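Local atomic coordinates of N-acetylgalactosaminyltransferase 7 (Homo sapiens, PDB entry 6IWR), a protein that is a glycosyltransferase joining a domain of the GT-A fold to a ricin-type beta-trefoil lectin domain in a single chain. Residues Glu91-Leu96 against Leu125-Asn130; Asn404-Val409 against Leu430-Ile435; Glu144-Ser149 against Arg176-Glu181. All coordinates share one frame; numbering follows the deposited sequence.

Contact 1 (Glu91-Leu96 against Leu125-Asn130); sequences EKAKPL and LDRSVN
Two irregular loops of the glycosyltransferase domain meet where Glu-91 to Ala-93 lie beside Arg-127 to Asn-130, on either side in sequence of the excursion formed by helices 103-113 and 117-122. Glu-91 does the polar work. Its OE2 accepts the backbone N-H of Ser-128 at 3.1 Å; the bond is nearly straight at the hydrogen (164°), although the donor sits above the carboxylate plane, 46° out of it. The hydroxyl of the same serine adds a weak bond, OG to Glu-91 OE2 at 3.4 Å, and lies close also to CB of Lys-92. Outside the loops the backbone N-H groups of Val-85 and Gly-84 bond to OE1 and OE2, so this buried carboxylate is held largely by main-chain amides.

Arg-127 crosses the Glu-91 side chain without a salt bridge to it. Contact is made near its root, where CB lies 3.7 Å from Glu-91 OE2, while OE2 and the arginine NE stay 6.9 Å apart and the two planar groups are turned by 75°. From CG to NE the arginine chain is extended, and its guanidinium pairs through NE with Glu-245 on strand 244-246, which belongs to the mixed central sheet of the GT-A fold. This pairing ties the 125-130 loop to that sheet.

Ala-93 covers one face of the guanidinium, its CB 4.2 Å above the plane and offset toward the rim. The same methyl touches CG2 of Val-129 at 4.2 Å and the backbone N of Asn-130 at 3.8 Å. The side chain of Lys-92 leads away from the contact towards solvent.

Contact 2 (Asn404-Val409 against Leu430-Ile435); sequences NYVRVV and LPYGDI
Val-406 is the first residue of the 404-409 helical turn to touch the loop, meeting Tyr-432 with its CG1. That methyl lies anti to the backbone N (chi1 170°) and approaches CD2 of the tyrosine ring obliquely, with the tyrosine CB close by. The two side chains cross at about a right angle.

Arg-407 follows and carries the polar half. Its CG starts anti to the carbonyl carbon, and the chain then bends at chi3, which sets NE; the guanidinium edge meets the loop backbone. NH1 donates to Tyr-432 O at 2.9 Å, with this oxygen almost in the guanidinium plane. The end-on edge also grips a single carbonyl: both NH1 (3.1 Å) and NH2 (3.0 Å) donate to Asp-434 O, reaching it from the same face of its plane. Three bonds thus satisfy two backbone carbonyls, and the remaining NE forms a salt bridge with Asp-346.

Helix 400-412 belongs to a run of helices between the GT-A sheet and the trefoil strands, and this arginine fixes it to the connection between helices 417-423 and 436-444. Gly-433 passes the guanidinium edge at phi 99° and psi 179°, a conformation in which a CB would run into the carbonyl O of the preceding residue. Ile-435, the N-cap residue of helix 436-444, lies over one guanidinium face, though the placement of its CD1 end is doubtful; its chain runs past that of Arg-407 in the opposite direction. The Asp-434 carboxylate turns instead to the hydroxyl of Ser-436.

Contact 3 (Glu144-Ser149 against Arg176-Glu181); sequences ENLLTS and RKYLAE
Tyr-178 lies with one ring face under Leu-146 and its hydroxyl pointing to the backbone of Glu-144. The leucine side chain crosses the tyrosine at about a right angle and places CD1 over the ring, 4.2 Å from the centroid and 21° off the normal, a CH-pi contact displaced toward the rim near CZ and CE1. On the opposite face lies CG of the adjoining Lys-177, also offset, and the ring is sandwiched between two aliphatic groups. A chi1 of -53° sets Tyr-178 CG anti to the carbonyl carbon, and the end of the side chain comes nearer to the 144-149 segment.

At the far end of the ring, Tyr-178 OH donates to Glu-144 O at 2.9 Å. That oxygen lies at the ring edge, in its plane, whereas the hydroxyl is tilted 32° from the carbonyl plane of Glu-144. The bond fixes the tyrosine tip and ties down the loop leading into the strand.

From Tyr-178 onward the backbones take over. Ser-149 N bonds to Tyr-178 O at 2.8 Å, and Ala-180 N returns a bond to Ser-149 O at 2.9 Å. The two bonds bracket Leu-179, which pairs with Ser-149 in a parallel bridge. Beside them CA of Thr-148 makes a CA-H...O contact with the same Tyr-178 carbonyl, while the methyl of Ala-180 rests 3.4 Å from Ser-149 O.

Here strands 149-155 and 179-186 begin, the two parallel strands that helix 160-173 joins in a beta-alpha-beta crossover. Strand 236-240 lies along the other edge of 149-155, and helix 251-260 packs on Leu-146, Leu-147 and Ser-149, with its Tyr-251 meeting the Tyr-178 ring and bonding to the Ser-149 hydroxyl.

Contact 3 is mostly buried and belongs to the central sheet; contacts 1 and 2 are only partly buried and lie on opposite sides of the chain's centre, with their own centres 43 Å apart. None of the three touches another, and contacts 1 and 3 come nearest, about 12 Å between closest atoms. No helix or strand is common to any two. Their chemistry follows their settings. Strand pairing with a CH-pi contact marks the start of two inner strands of the sheet in contact 3. Where regular pairing is absent, a charged side chain binds backbone groups: a carboxylate takes amides in contact 1, a guanidinium takes carbonyls in contact 2.

Contact 1 (Glu91-Leu96 against Leu125-Asn130)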
loop_
_atom_site.group_PDB
_atom_site.type_symbol
_atom_site.label_atom_id
_atom_site.label_comp_id
_atom_site.label_asym_id
_atom_site.label_seq_id
_atom_site.Cartn_x
_atom_site.Cartn_y
_atom_site.Cartn_z
ATOM N N GLU A 91 -29.153 12.958 -2.131
ATOM C CA GLU A 91 -29.509 14.291 -2.542
ATOM C C GLU A 91 -29.342 15.216 -1.357
ATOM O O GLU A 91 -29.564 14.824 -0.227
ATOM C CB GLU A 91 -30.957 14.331 -3.038
ATOM C CG GLU A 91 -31.655 12.992 -3.214
ATOM C CD GLU A 91 -32.302 12.830 -4.572
ATOM O OE1 GLU A 91 -32.686 11.715 -4.929
ATOM O OE2 GLU A 91 -32.418 13.813 -5.292
ATOM N N LYS A 92 -28.966 16.458 -1.587
ATOM C CA LYS A 92 -28.513 16.963 -2.851
ATOM C C LYS A 92 -27.042 16.692 -2.863
ATOM O O LYS A 92 -26.227 17.580 -2.691
ATOM C CB LYS A 92 -28.768 18.465 -2.936
ATOM C CG LYS A 92 -29.191 19.169 -1.650
ATOM C CD LYS A 92 -30.528 18.655 -1.164
ATOM C CE LYS A 92 -31.628 19.666 -1.388
ATOM N NZ LYS A 92 -32.476 19.834 -0.181
ATOM N N ALA A 93 -26.695 15.440 -3.061
ATOM C CA ALA A 93 -25.354 14.975 -2.808
ATOM C C ALA A 93 -24.941 15.090 -1.347
ATOM O O ALA A 93 -23.790 15.338 -1.066
ATOM C CB ALA A 93 -24.369 15.697 -3.696
ATOM N N LYS A 94 -25.871 14.888 -0.417
ATOM C CA LYS A 94 -25.476 14.652 0.949
ATOM C C LYS A 94 -24.712 13.358 0.974
ATOM O O LYS A 94 -25.070 12.451 0.264
ATOM C CB LYS A 94 -26.716 14.521 1.822
ATOM C CG LYS A 94 -26.852 15.580 2.888
ATOM C CD LYS A 94 -27.095 14.950 4.247
ATOM C CE LYS A 94 -28.281 14.007 4.221
ATOM N NZ LYS A 94 -28.834 13.752 5.575
ATOM N N PRO A 95 -23.669 13.250 1.787
ATOM C CA PRO A 95 -22.953 11.972 1.857
ATOM C C PRO A 95 -23.863 10.884 2.406
ATOM O O PRO A 95 -24.698 11.123 3.280
ATOM C CB PRO A 95 -21.757 12.259 2.781
ATOM C CG PRO A 95 -21.978 13.582 3.371
ATOM C CD PRO A 95 -22.976 14.316 2.539
ATOM N N LEU A 96 -23.714 9.693 1.856
ATOM C CA LEU A 96 -24.521 8.531 2.193
ATOM C C LEU A 96 -23.647 7.542 2.960
ATOM O O LEU A 96 -22.893 6.769 2.357
ATOM C CB LEU A 96 -25.071 7.890 0.931
ATOM C CG LEU A 96 -26.391 7.139 1.047
ATOM C CD1 LEU A 96 -26.472 6.102 -0.065
ATOM C CD2 LEU A 96 -26.577 6.505 2.407
ATOM N N LEU A 125 -30.962 7.609 -9.856
ATOM C CA LEU A 125 -30.287 7.995 -11.088
ATOM C C LEU A 125 -30.546 9.454 -11.457
ATOM O O LEU A 125 -29.746 10.036 -12.204
ATOM C CB LEU A 125 -30.718 7.099 -12.238
ATOM C CG LEU A 125 -30.465 5.615 -12.002
ATOM C CD1 LEU A 125 -31.088 4.801 -13.137
ATOM C CD2 LEU A 125 -28.983 5.358 -11.860
ATOM N N ASP A 126 -31.624 10.056 -10.936
ATOM C CA ASP A 126 -32.019 11.428 -11.242
ATOM C C ASP A 126 -31.788 12.375 -10.067
ATOM O O ASP A 126 -32.429 13.418 -9.953
ATOM C CB ASP A 126 -33.486 11.466 -11.666
ATOM C CG ASP A 126 -33.754 10.612 -12.887
ATOM O OD1 ASP A 126 -33.049 10.774 -13.914
ATOM O OD2 ASP A 126 -34.663 9.753 -12.812
ATOM N N ARG A 127 -30.867 12.029 -9.188
ATOM C CA ARG A 127 -30.679 12.810 -7.985
ATOM C C ARG A 127 -30.248 14.224 -8.323
ATOM O O ARG A 127 -29.629 14.475 -9.358
ATOM C CB ARG A 127 -29.637 12.161 -7.079
ATOM C CG ARG A 127 -28.203 12.287 -7.592
ATOM C CD ARG A 127 -27.323 12.116 -6.433
ATOM N NE ARG A 127 -25.912 12.162 -6.747
ATOM C CZ ARG A 127 -24.964 11.908 -5.846
ATOM N NH1 ARG A 127 -23.685 11.970 -6.185
ATOM N NH2 ARG A 127 -25.307 11.581 -4.607
ATOM N N SER A 128 -30.584 15.148 -7.430
ATOM C CA SER A 128 -30.072 16.504 -7.495
ATOM C C SER A 128 -28.648 16.493 -6.961
ATOM O O SER A 128 -28.215 15.480 -6.409
ATOM C CB SER A 128 -30.957 17.437 -6.687
ATOM O OG SER A 128 -31.092 16.947 -5.361
ATOM N N VAL A 129 -27.920 17.600 -7.093
ATOM C CA VAL A 129 -26.508 17.623 -6.731
ATOM C C VAL A 129 -26.165 18.994 -6.161
ATOM O O VAL A 129 -26.871 19.973 -6.389
ATOM C CB VAL A 129 -25.650 17.242 -7.964
ATOM C CG1 VAL A 129 -24.509 18.189 -8.130
ATOM C CG2 VAL A 129 -25.168 15.809 -7.833
ATOM N N ASN A 130 -25.094 19.052 -5.375
ATOM C CA ASN A 130 -24.622 20.335 -4.889
ATOM C C ASN A 130 -24.044 21.159 -6.046
ATOM O O ASN A 130 -23.627 20.631 -7.077
ATOM C CB ASN A 130 -23.588 20.135 -3.778
ATOM C CG ASN A 130 -22.380 19.300 -4.225
ATOM O OD1 ASN A 130 -21.697 18.716 -3.415
ATOM N ND2 ASN A 130 -22.127 19.242 -5.529
#

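Contact 2 (Asn404-Val409 against Leu430-Ile435)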
loop_
_atom_site.group_PDB
_atom_site.type_symbol
_atom_site.label_atom_id
_atom_site.label_comp_id
_atom_site.label_asym_id
_atom_site.label_seq_id
_atom_site.Cartn_x
_atom_site.Cartn_y
_atom_site.Cartn_z
ATOM N N ASN A 404 4.046 4.510 -25.166
ATOM C CA ASN A 404 3.193 5.606 -25.618
ATOM C C ASN A 404 3.792 6.962 -25.269
ATOM O O ASN A 404 3.758 7.890 -26.089
ATOM C CB ASN A 404 1.807 5.478 -25.017
ATOM C CG ASN A 404 1.058 4.331 -25.593
ATOM O OD1 ASN A 404 1.644 3.413 -26.182
ATOM N ND2 ASN A 404 -0.256 4.344 -25.416
ATOM N N TYR A 405 4.338 7.101 -24.056
ATOM C CA TYR A 405 5.060 8.320 -23.721
ATOM C C TYR A 405 6.119 8.624 -24.771
ATOM O O TYR A 405 6.285 9.774 -25.184
ATOM C CB TYR A 405 5.696 8.191 -22.337
ATOM C CG TYR A 405 4.691 8.109 -21.203
ATOM C CD1 TYR A 405 3.381 8.558 -21.374
ATOM C CD2 TYR A 405 5.051 7.594 -19.960
ATOM C CE1 TYR A 405 2.462 8.487 -20.345
ATOM C CE2 TYR A 405 4.138 7.525 -18.927
ATOM C CZ TYR A 405 2.844 7.967 -19.135
ATOM O OH TYR A 405 1.929 7.913 -18.120
ATOM N N VAL A 406 6.828 7.599 -25.241
ATOM C CA VAL A 406 7.917 7.833 -26.184
ATOM C C VAL A 406 7.385 8.346 -27.508
ATOM O O VAL A 406 8.007 9.196 -28.151
ATOM C CB VAL A 406 8.746 6.556 -26.386
ATOM C CG1 VAL A 406 9.708 6.768 -27.546
ATOM C CG2 VAL A 406 9.497 6.216 -25.102
ATOM N N ARG A 407 6.263 7.803 -27.969
ATOM C CA ARG A 407 5.693 8.290 -29.218
ATOM C C ARG A 407 5.346 9.764 -29.096
ATOM O O ARG A 407 5.720 10.582 -29.942
ATOM C CB ARG A 407 4.470 7.456 -29.601
ATOM C CG ARG A 407 4.777 5.966 -29.811
ATOM C CD ARG A 407 3.546 5.197 -30.209
ATOM N NE ARG A 407 2.924 5.771 -31.392
ATOM C CZ ARG A 407 3.305 5.514 -32.645
ATOM N NH1 ARG A 407 4.330 4.711 -32.885
ATOM N NH2 ARG A 407 2.683 6.079 -33.674
ATOM N N VAL A 408 4.680 10.136 -28.012
ATOM C CA VAL A 408 4.302 11.533 -27.846
ATOM C C VAL A 408 5.532 12.418 -27.843
ATOM O O VAL A 408 5.580 13.440 -28.541
ATOM C CB VAL A 408 3.477 11.723 -26.565
ATOM C CG1 VAL A 408 3.123 13.206 -26.394
ATOM C CG2 VAL A 408 2.222 10.868 -26.636
ATOM N N VAL A 409 6.541 12.044 -27.047
ATOM C CA VAL A 409 7.711 12.902 -26.867
ATOM C C VAL A 409 8.473 13.045 -28.178
ATOM O O VAL A 409 8.877 14.151 -28.563
ATOM C CB VAL A 409 8.613 12.351 -25.750
ATOM C CG1 VAL A 409 10.021 12.970 -25.831
ATOM C CG2 VAL A 409 7.972 12.592 -24.362
ATOM N N LEU A 430 13.606 1.772 -26.519
ATOM C CA LEU A 430 12.323 1.098 -26.640
ATOM C C LEU A 430 11.838 1.106 -28.089
ATOM O O LEU A 430 11.872 2.145 -28.747
ATOM C CB LEU A 430 11.292 1.782 -25.753
ATOM C CG LEU A 430 10.683 0.890 -24.669
ATOM C CD1 LEU A 430 11.759 0.097 -23.921
ATOM C CD2 LEU A 430 9.799 1.693 -23.699
ATOM N N PRO A 431 11.359 -0.012 -28.650
ATOM C CA PRO A 431 10.795 0.055 -30.013
ATOM C C PRO A 431 9.469 0.830 -30.066
ATOM O O PRO A 431 8.402 0.208 -30.052
ATOM C CB PRO A 431 10.601 -1.424 -30.393
ATOM C CG PRO A 431 11.155 -2.244 -29.246
ATOM C CD PRO A 431 11.231 -1.357 -28.053
ATOM N N TYR A 432 9.499 2.176 -30.145
ATOM C CA TYR A 432 8.266 2.958 -29.997
ATOM C C TYR A 432 7.368 2.921 -31.234
ATOM O O TYR A 432 6.224 3.372 -31.150
ATOM C CB TYR A 432 8.569 4.422 -29.606
ATOM C CG TYR A 432 9.496 5.225 -30.514
ATOM C CD1 TYR A 432 8.998 5.957 -31.598
ATOM C CD2 TYR A 432 10.858 5.305 -30.256
ATOM C CE1 TYR A 432 9.852 6.711 -32.429
ATOM C CE2 TYR A 432 11.712 6.054 -31.079
ATOM C CZ TYR A 432 11.202 6.761 -32.160
ATOM O OH TYR A 432 12.049 7.503 -32.982
ATOM N N GLY A 433 7.842 2.391 -32.365
ATOM C CA GLY A 433 6.984 2.127 -33.505
ATOM C C GLY A 433 7.058 3.208 -34.551
ATOM O O GLY A 433 7.733 4.222 -34.412
ATOM N N ASP A 434 6.308 3.009 -35.622
ATOM C CA ASP A 434 6.326 3.947 -36.736
ATOM C C ASP A 434 5.698 5.281 -36.343
ATOM O O ASP A 434 4.548 5.328 -35.908
ATOM C CB ASP A 434 5.588 3.348 -37.918
ATOM C CG ASP A 434 5.834 4.105 -39.191
ATOM O OD1 ASP A 434 6.299 5.262 -39.125
ATOM O OD2 ASP A 434 5.552 3.544 -40.264
ATOM N N ILE A 435 6.443 6.376 -36.519
ATOM C CA ILE A 435 5.975 7.707 -36.122
ATOM C C ILE A 435 6.046 8.643 -37.333
ATOM O O ILE A 435 5.821 9.853 -37.222
ATOM C CB ILE A 435 6.777 8.202 -34.885
ATOM C CG1 ILE A 435 5.838 8.872 -33.912
ATOM C CG2 ILE A 435 7.997 9.104 -35.185
ATOM C CD1 ILE A 435 4.948 7.896 -33.228
#

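Contact 3 (Glu144-Ser149 against Arg176-Glu181)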
loop_
_atom_site.group_PDB
_atom_site.type_symbol
_atom_site.label_atom_id
_atom_site.label_comp_id
_atom_site.label_asym_id
_atom_site.label_seq_id
_atom_site.Cartn_x
_atom_site.Cartn_y
_atom_site.Cartn_z
ATOM N N GLU A 144 -27.167 31.438 -27.384
ATOM C CA GLU A 144 -28.203 30.450 -27.782
ATOM C C GLU A 144 -27.934 29.866 -29.134
ATOM O O GLU A 144 -28.579 28.956 -29.568
ATOM C CB GLU A 144 -29.617 31.030 -27.822
ATOM C CG GLU A 144 -30.178 31.479 -26.504
ATOM C CD GLU A 144 -30.718 32.881 -26.542
ATOM O OE1 GLU A 144 -30.323 33.656 -27.408
ATOM O OE2 GLU A 144 -31.541 33.217 -25.685
ATOM N N ASN A 145 -26.890 30.374 -29.734
ATOM C CA ASN A 145 -26.488 30.175 -31.087
ATOM C C ASN A 145 -25.443 29.056 -31.128
ATOM O O ASN A 145 -24.706 28.914 -32.080
ATOM C CB ASN A 145 -25.902 31.503 -31.508
ATOM C CG ASN A 145 -25.628 31.582 -32.951
ATOM O OD1 ASN A 145 -26.299 30.971 -33.746
ATOM N ND2 ASN A 145 -24.642 32.348 -33.306
ATOM N N LEU A 146 -25.387 28.283 -30.054
ATOM C CA LEU A 146 -24.384 27.274 -29.809
ATOM C C LEU A 146 -24.428 26.075 -30.724
ATOM O O LEU A 146 -25.447 25.763 -31.301
ATOM C CB LEU A 146 -24.532 26.774 -28.384
ATOM C CG LEU A 146 -24.556 27.799 -27.267
ATOM C CD1 LEU A 146 -25.424 27.316 -26.121
ATOM C CD2 LEU A 146 -23.145 28.073 -26.801
ATOM N N LEU A 147 -23.289 25.421 -30.863
ATOM C CA LEU A 147 -23.177 24.176 -31.599
ATOM C C LEU A 147 -23.899 23.057 -30.878
ATOM O O LEU A 147 -23.974 23.048 -29.671
ATOM C CB LEU A 147 -21.714 23.780 -31.717
ATOM C CG LEU A 147 -20.772 24.190 -32.843
ATOM C CD1 LEU A 147 -21.413 25.051 -33.896
ATOM C CD2 LEU A 147 -19.527 24.853 -32.304
ATOM N N THR A 148 -24.419 22.098 -31.621
ATOM C CA THR A 148 -24.956 20.880 -31.022
ATOM C C THR A 148 -23.818 19.931 -30.614
ATOM O O THR A 148 -22.664 20.113 -30.998
ATOM C CB THR A 148 -25.881 20.180 -32.002
ATOM O OG1 THR A 148 -25.117 19.752 -33.140
ATOM C CG2 THR A 148 -26.989 21.130 -32.461
ATOM N N SER A 149 -24.138 18.891 -29.841
ATOM C CA SER A 149 -23.088 17.976 -29.402
ATOM C C SER A 149 -23.544 16.525 -29.380
ATOM O O SER A 149 -24.691 16.210 -29.026
ATOM C CB SER A 149 -22.560 18.348 -27.998
ATOM O OG SER A 149 -21.922 19.612 -28.019
ATOM N N ARG A 176 -32.373 20.228 -24.313
ATOM C CA ARG A 176 -32.683 19.196 -25.295
ATOM C C ARG A 176 -32.156 19.549 -26.679
ATOM O O ARG A 176 -31.610 18.686 -27.380
ATOM C CB ARG A 176 -34.193 18.976 -25.342
ATOM C CG ARG A 176 -34.811 18.788 -23.960
ATOM C CD ARG A 176 -36.285 18.413 -24.046
ATOM N NE ARG A 176 -37.124 19.567 -24.349
ATOM C CZ ARG A 176 -37.842 20.212 -23.436
ATOM N NH1 ARG A 176 -37.812 19.790 -22.180
ATOM N NH2 ARG A 176 -38.592 21.260 -23.774
ATOM N N LYS A 177 -32.299 20.812 -27.089
ATOM C CA LYS A 177 -32.044 21.163 -28.482
ATOM C C LYS A 177 -30.560 21.097 -28.851
ATOM O O LYS A 177 -30.229 21.009 -30.039
ATOM C CB LYS A 177 -32.611 22.546 -28.780
ATOM C CG LYS A 177 -31.983 23.659 -27.964
ATOM C CD LYS A 177 -32.445 25.022 -28.456
ATOM C CE LYS A 177 -33.764 25.419 -27.825
ATOM N NZ LYS A 177 -33.473 26.271 -26.648
ATOM N N TYR A 178 -29.649 21.127 -27.876
ATOM C CA TYR A 178 -28.229 20.987 -28.205
ATOM C C TYR A 178 -27.738 19.553 -28.120
ATOM O O TYR A 178 -26.651 19.264 -28.623
ATOM C CB TYR A 178 -27.367 21.884 -27.314
ATOM C CG TYR A 178 -27.869 23.299 -27.359
ATOM C CD1 TYR A 178 -27.577 24.128 -28.441
ATOM C CD2 TYR A 178 -28.715 23.786 -26.371
ATOM C CE1 TYR A 178 -28.069 25.417 -28.500
ATOM C CE2 TYR A 178 -29.206 25.071 -26.433
ATOM C CZ TYR A 178 -28.885 25.868 -27.498
ATOM O OH TYR A 178 -29.388 27.127 -27.536
ATOM N N LEU A 179 -28.518 18.645 -27.544
ATOM C CA LEU A 179 -28.085 17.271 -27.328
ATOM C C LEU A 179 -28.489 16.444 -28.536
ATOM O O LEU A 179 -29.635 16.006 -28.648
ATOM C CB LEU A 179 -28.709 16.719 -26.064
ATOM C CG LEU A 179 -27.801 15.806 -25.255
ATOM C CD1 LEU A 179 -28.605 14.674 -24.660
ATOM C CD2 LEU A 179 -26.637 15.282 -26.054
ATOM N N ALA A 180 -27.545 16.202 -29.439
ATOM C CA ALA A 180 -27.878 15.508 -30.676
ATOM C C ALA A 180 -28.065 14.006 -30.484
ATOM O O ALA A 180 -28.825 13.386 -31.241
ATOM C CB ALA A 180 -26.793 15.769 -31.718
ATOM N N GLU A 181 -27.380 13.407 -29.504
ATOM C CA GLU A 181 -27.337 11.964 -29.276
ATOM C C GLU A 181 -26.353 11.705 -28.142
ATOM O O GLU A 181 -25.426 12.487 -27.915
ATOM C CB GLU A 181 -26.898 11.192 -30.536
ATOM C CG GLU A 181 -25.436 11.446 -30.899
ATOM C CD GLU A 181 -24.948 10.711 -32.144
ATOM O OE1 GLU A 181 -25.612 9.724 -32.554
ATOM O OE2 GLU A 181 -23.893 11.132 -32.705
#